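Local coordinates for maltose/maltodextrin-binding protein (Thermus thermophilus, PDB 2GH9), which binds maltotriose in the cleft of a periplasmic binding-protein fold, probably to hand the sugar to a membrane transporter, at residues I153-F163 against W345-I356. Numbering follows the deposited sequence.
With GLC (alpha-D-glucopyranose), chain B; GLC (alpha-D-glucopyranose), chain C.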
# COMPACT_ATOMS: atom_id res chain seq x y z
N ILE A 153 14.08 -0.27 1.59
CA ILE A 153 14.54 -1.46 2.29
C ILE A 153 14.17 -1.56 3.77
O ILE A 153 14.00 -2.65 4.31
CB ILE A 153 16.10 -1.63 2.07
CG1 ILE A 153 16.63 -2.95 2.63
CG2 ILE A 153 16.88 -0.45 2.63
CD1 ILE A 153 17.97 -3.34 2.01
N GLY A 154 14.06 -0.41 4.44
CA GLY A 154 13.71 -0.41 5.83
C GLY A 154 12.23 -0.57 6.13
O GLY A 154 11.87 -0.80 7.25
N ASP A 155 11.38 -0.46 5.10
CA ASP A 155 9.92 -0.46 5.29
C ASP A 155 9.29 -1.87 5.44
O ASP A 155 9.45 -2.73 4.58
CB ASP A 155 9.31 0.32 4.13
CG ASP A 155 7.85 0.70 4.36
OD1 ASP A 155 7.04 -0.21 4.55
OD2 ASP A 155 7.51 1.91 4.29
N PRO A 156 8.55 -2.12 6.53
CA PRO A 156 7.97 -3.47 6.77
C PRO A 156 6.90 -3.94 5.74
O PRO A 156 6.92 -5.11 5.29
CB PRO A 156 7.36 -3.34 8.18
CG PRO A 156 7.21 -1.91 8.44
CD PRO A 156 8.20 -1.16 7.59
N TYR A 157 6.00 -3.04 5.37
CA TYR A 157 5.08 -3.26 4.22
C TYR A 157 5.79 -3.69 2.92
O TYR A 157 5.41 -4.67 2.29
CB TYR A 157 4.28 -1.99 3.98
CG TYR A 157 3.36 -1.98 2.77
CD1 TYR A 157 2.06 -2.40 2.88
CD2 TYR A 157 3.81 -1.50 1.54
CE1 TYR A 157 1.21 -2.37 1.81
CE2 TYR A 157 2.99 -1.49 0.45
CZ TYR A 157 1.66 -1.91 0.59
OH TYR A 157 0.78 -1.91 -0.47
N PHE A 158 6.83 -2.97 2.51
CA PHE A 158 7.54 -3.31 1.26
C PHE A 158 8.20 -4.69 1.31
O PHE A 158 8.26 -5.41 0.30
CB PHE A 158 8.60 -2.23 0.96
CG PHE A 158 8.05 -1.02 0.29
CD1 PHE A 158 8.27 -0.82 -1.06
CD2 PHE A 158 7.33 -0.08 1.00
CE1 PHE A 158 7.77 0.30 -1.68
CE2 PHE A 158 6.82 1.03 0.37
CZ PHE A 158 7.06 1.23 -0.97
N ASN A 159 8.66 -5.06 2.50
CA ASN A 159 9.33 -6.34 2.74
C ASN A 159 8.43 -7.53 3.05
O ASN A 159 8.92 -8.66 3.07
CB ASN A 159 10.34 -6.18 3.89
CG ASN A 159 11.58 -5.48 3.45
OD1 ASN A 159 12.31 -6.00 2.61
ND2 ASN A 159 11.81 -4.29 3.96
N PHE A 160 7.13 -7.31 3.30
CA PHE A 160 6.25 -8.41 3.64
C PHE A 160 6.35 -9.58 2.66
O PHE A 160 6.35 -10.73 3.08
CB PHE A 160 4.78 -8.00 3.82
CG PHE A 160 3.88 -9.19 3.98
CD1 PHE A 160 3.93 -9.96 5.14
CD2 PHE A 160 3.03 -9.59 2.95
CE1 PHE A 160 3.12 -11.07 5.28
CE2 PHE A 160 2.24 -10.72 3.09
CZ PHE A 160 2.29 -11.46 4.26
N GLY A 161 6.46 -9.31 1.36
CA GLY A 161 6.52 -10.37 0.36
C GLY A 161 7.63 -11.38 0.59
O GLY A 161 7.47 -12.57 0.32
N PHE A 162 8.75 -10.90 1.09
CA PHE A 162 9.85 -11.78 1.50
C PHE A 162 9.47 -12.58 2.77
O PHE A 162 9.79 -13.76 2.88
CB PHE A 162 11.13 -10.97 1.74
CG PHE A 162 11.51 -10.10 0.60
CD1 PHE A 162 11.43 -10.56 -0.70
CD2 PHE A 162 11.99 -8.81 0.82
CE1 PHE A 162 11.78 -9.75 -1.78
CE2 PHE A 162 12.36 -8.00 -0.23
CZ PHE A 162 12.24 -8.47 -1.55
N PHE A 163 8.75 -11.96 3.69
CA PHE A 163 8.26 -12.68 4.87
C PHE A 163 7.27 -13.80 4.48
O PHE A 163 7.34 -14.91 5.02
CB PHE A 163 7.66 -11.71 5.91
CG PHE A 163 8.70 -11.03 6.78
CD1 PHE A 163 8.87 -11.39 8.12
CD2 PHE A 163 9.47 -9.99 6.28
CE1 PHE A 163 9.80 -10.74 8.94
CE2 PHE A 163 10.42 -9.34 7.08
CZ PHE A 163 10.57 -9.72 8.43
N TRP A 345 3.50 -2.42 12.90
CA TRP A 345 4.37 -1.77 11.91
C TRP A 345 5.65 -1.18 12.52
O TRP A 345 6.73 -1.27 11.92
CB TRP A 345 3.61 -0.66 11.18
CG TRP A 345 2.39 -1.06 10.41
CD1 TRP A 345 1.11 -0.61 10.60
CD2 TRP A 345 2.32 -1.94 9.26
NE1 TRP A 345 0.27 -1.16 9.69
CE2 TRP A 345 0.97 -1.98 8.85
CE3 TRP A 345 3.27 -2.69 8.55
CZ2 TRP A 345 0.54 -2.74 7.75
CZ3 TRP A 345 2.84 -3.45 7.49
CH2 TRP A 345 1.48 -3.47 7.09
N GLY A 346 5.52 -0.52 13.66
CA GLY A 346 6.67 0.14 14.28
C GLY A 346 7.80 -0.82 14.65
O GLY A 346 8.91 -0.69 14.11
N PRO A 347 7.54 -1.77 15.56
CA PRO A 347 8.56 -2.77 15.92
C PRO A 347 9.01 -3.64 14.75
O PRO A 347 10.17 -4.06 14.70
CB PRO A 347 7.86 -3.62 16.98
CG PRO A 347 6.76 -2.74 17.52
CD PRO A 347 6.30 -1.96 16.34
N TRP A 348 8.10 -3.91 13.80
CA TRP A 348 8.43 -4.70 12.61
C TRP A 348 9.46 -3.99 11.77
O TRP A 348 10.45 -4.60 11.36
CB TRP A 348 7.16 -5.00 11.80
CG TRP A 348 7.30 -5.97 10.65
CD1 TRP A 348 8.41 -6.69 10.28
CD2 TRP A 348 6.27 -6.34 9.74
NE1 TRP A 348 8.12 -7.49 9.20
CE2 TRP A 348 6.81 -7.31 8.86
CE3 TRP A 348 4.93 -5.96 9.60
CZ2 TRP A 348 6.07 -7.87 7.83
CZ3 TRP A 348 4.20 -6.54 8.60
CH2 TRP A 348 4.76 -7.47 7.72
N GLY A 349 9.23 -2.71 11.51
CA GLY A 349 10.14 -1.86 10.76
C GLY A 349 11.41 -1.52 11.53
O GLY A 349 12.47 -1.34 10.94
N ASN A 350 11.29 -1.43 12.85
CA ASN A 350 12.46 -1.24 13.70
C ASN A 350 13.39 -2.46 13.60
O ASN A 350 14.60 -2.32 13.52
CB ASN A 350 12.04 -0.97 15.16
CG ASN A 350 11.41 0.42 15.35
OD1 ASN A 350 11.48 1.29 14.47
ND2 ASN A 350 10.79 0.63 16.52
N ALA A 351 12.81 -3.65 13.58
CA ALA A 351 13.58 -4.89 13.44
C ALA A 351 14.39 -4.89 12.14
O ALA A 351 15.57 -5.25 12.13
CB ALA A 351 12.66 -6.08 13.49
N ILE A 352 13.75 -4.48 11.03
CA ILE A 352 14.39 -4.50 9.71
C ILE A 352 15.54 -3.51 9.66
O ILE A 352 16.64 -3.83 9.18
CB ILE A 352 13.37 -4.22 8.56
CG1 ILE A 352 12.34 -5.36 8.49
CG2 ILE A 352 14.11 -4.00 7.19
CD1 ILE A 352 11.03 -5.03 7.73
N SER A 353 15.28 -2.30 10.14
CA SER A 353 16.31 -1.27 10.19
C SER A 353 17.52 -1.71 11.05
O SER A 353 18.66 -1.45 10.68
CB SER A 353 15.72 0.05 10.70
OG SER A 353 14.91 0.64 9.69
N LEU A 354 17.27 -2.36 12.18
CA LEU A 354 18.35 -2.92 13.02
C LEU A 354 19.14 -4.01 12.29
O LEU A 354 20.37 -4.08 12.38
CB LEU A 354 17.78 -3.53 14.30
CG LEU A 354 17.84 -2.76 15.62
CD1 LEU A 354 17.20 -1.41 15.50
CD2 LEU A 354 17.16 -3.59 16.71
N ALA A 355 18.42 -4.89 11.60
CA ALA A 355 19.04 -5.98 10.86
C ALA A 355 20.02 -5.43 9.81
O ALA A 355 21.17 -5.88 9.73
CB ALA A 355 17.98 -6.88 10.21
N ILE A 356 19.59 -4.43 9.05
CA ILE A 356 20.36 -3.91 7.91
C ILE A 356 21.38 -2.83 8.28
O ILE A 356 22.15 -2.40 7.44
CB ILE A 356 19.42 -3.39 6.76
CG1 ILE A 356 18.67 -2.10 7.15
CG2 ILE A 356 18.45 -4.48 6.36
CD1 ILE A 356 17.76 -1.51 6.06
C1 GLC B . 1.37 0.55 4.78
C2 GLC B . 0.19 0.69 5.72
C3 GLC B . 0.48 1.72 6.80
C4 GLC B . 1.79 1.37 7.49
C5 GLC B . 2.95 1.20 6.50
C6 GLC B . 4.25 0.71 7.15
O2 GLC B . -0.99 1.06 4.99
O3 GLC B . -0.58 1.75 7.74
O4 GLC B . 2.07 2.40 8.44
O5 GLC B . 2.59 0.25 5.50
O6 GLC B . 5.35 1.03 6.30
C1 GLC C . 2.10 2.99 0.12
C2 GLC C . 0.83 2.19 0.36
C3 GLC C . 0.55 2.13 1.88
C4 GLC C . 1.75 1.66 2.69
C5 GLC C . 2.99 2.46 2.31
C6 GLC C . 4.24 1.89 3.00
O2 GLC C . -0.27 2.82 -0.29
O3 GLC C . -0.57 1.30 2.13
O4 GLC C . 1.47 1.80 4.10
O5 GLC C . 3.18 2.45 0.88
O6 GLC C . 5.24 2.89 3.20
O HOH W 1 12.39 0.75 9.18
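Ile153, in the loop leading into helix 156-166 of this periplasmic binding-protein fold, meets Ile356 near the C-terminal end of helix 341-357 tip to tip, CG2 to CD1 at 3.7 Å. The segments of the two helices pass 9.8 Å apart at 75°, beside the maltotriose cleft. A water joins the backbones: it donates to Gly154 O and Gly349 O and accepts from Ser353 OG. Asp155 caps the helix through a weak bond from Phe158 N; its OD1 and OD2 accept hydrogen bonds from O6 of the chain B and chain C glucose, 2.7 Å each. Pro156 is a knob among Trp345, Trp348, Gly349 and Ile352. Trp348 CG lies anti to the backbone N (chi1 -172°), which brings the indole face against Pro156 CB. Ile352 CD1 sits 3.6 Å from Pro156 CA, and its CG2 packs 3.2 Å from Ile153 O. Tyr157 lays one ring face against C4 of the chain C glucose, its CB touching Trp345 CZ3. Trp345 spreads its own face against C4 of the chain B glucose; an alanine here would probably leave that sugar without its aromatic platform and open a gap beside Pro156 CG. Asn159 ND2 donates to Ile153 O (2.8 Å) and Asp155 O (2.9 Å), standing above both carbonyl planes; its OD1 accepts from Tyr151 OH. Phe163 receives the Trp348 edge T-shaped, planes at 83°, Trp348 NE1 lying over the Phe163 face, offset toward the rim, 3.4 Å from Phe163 CZ.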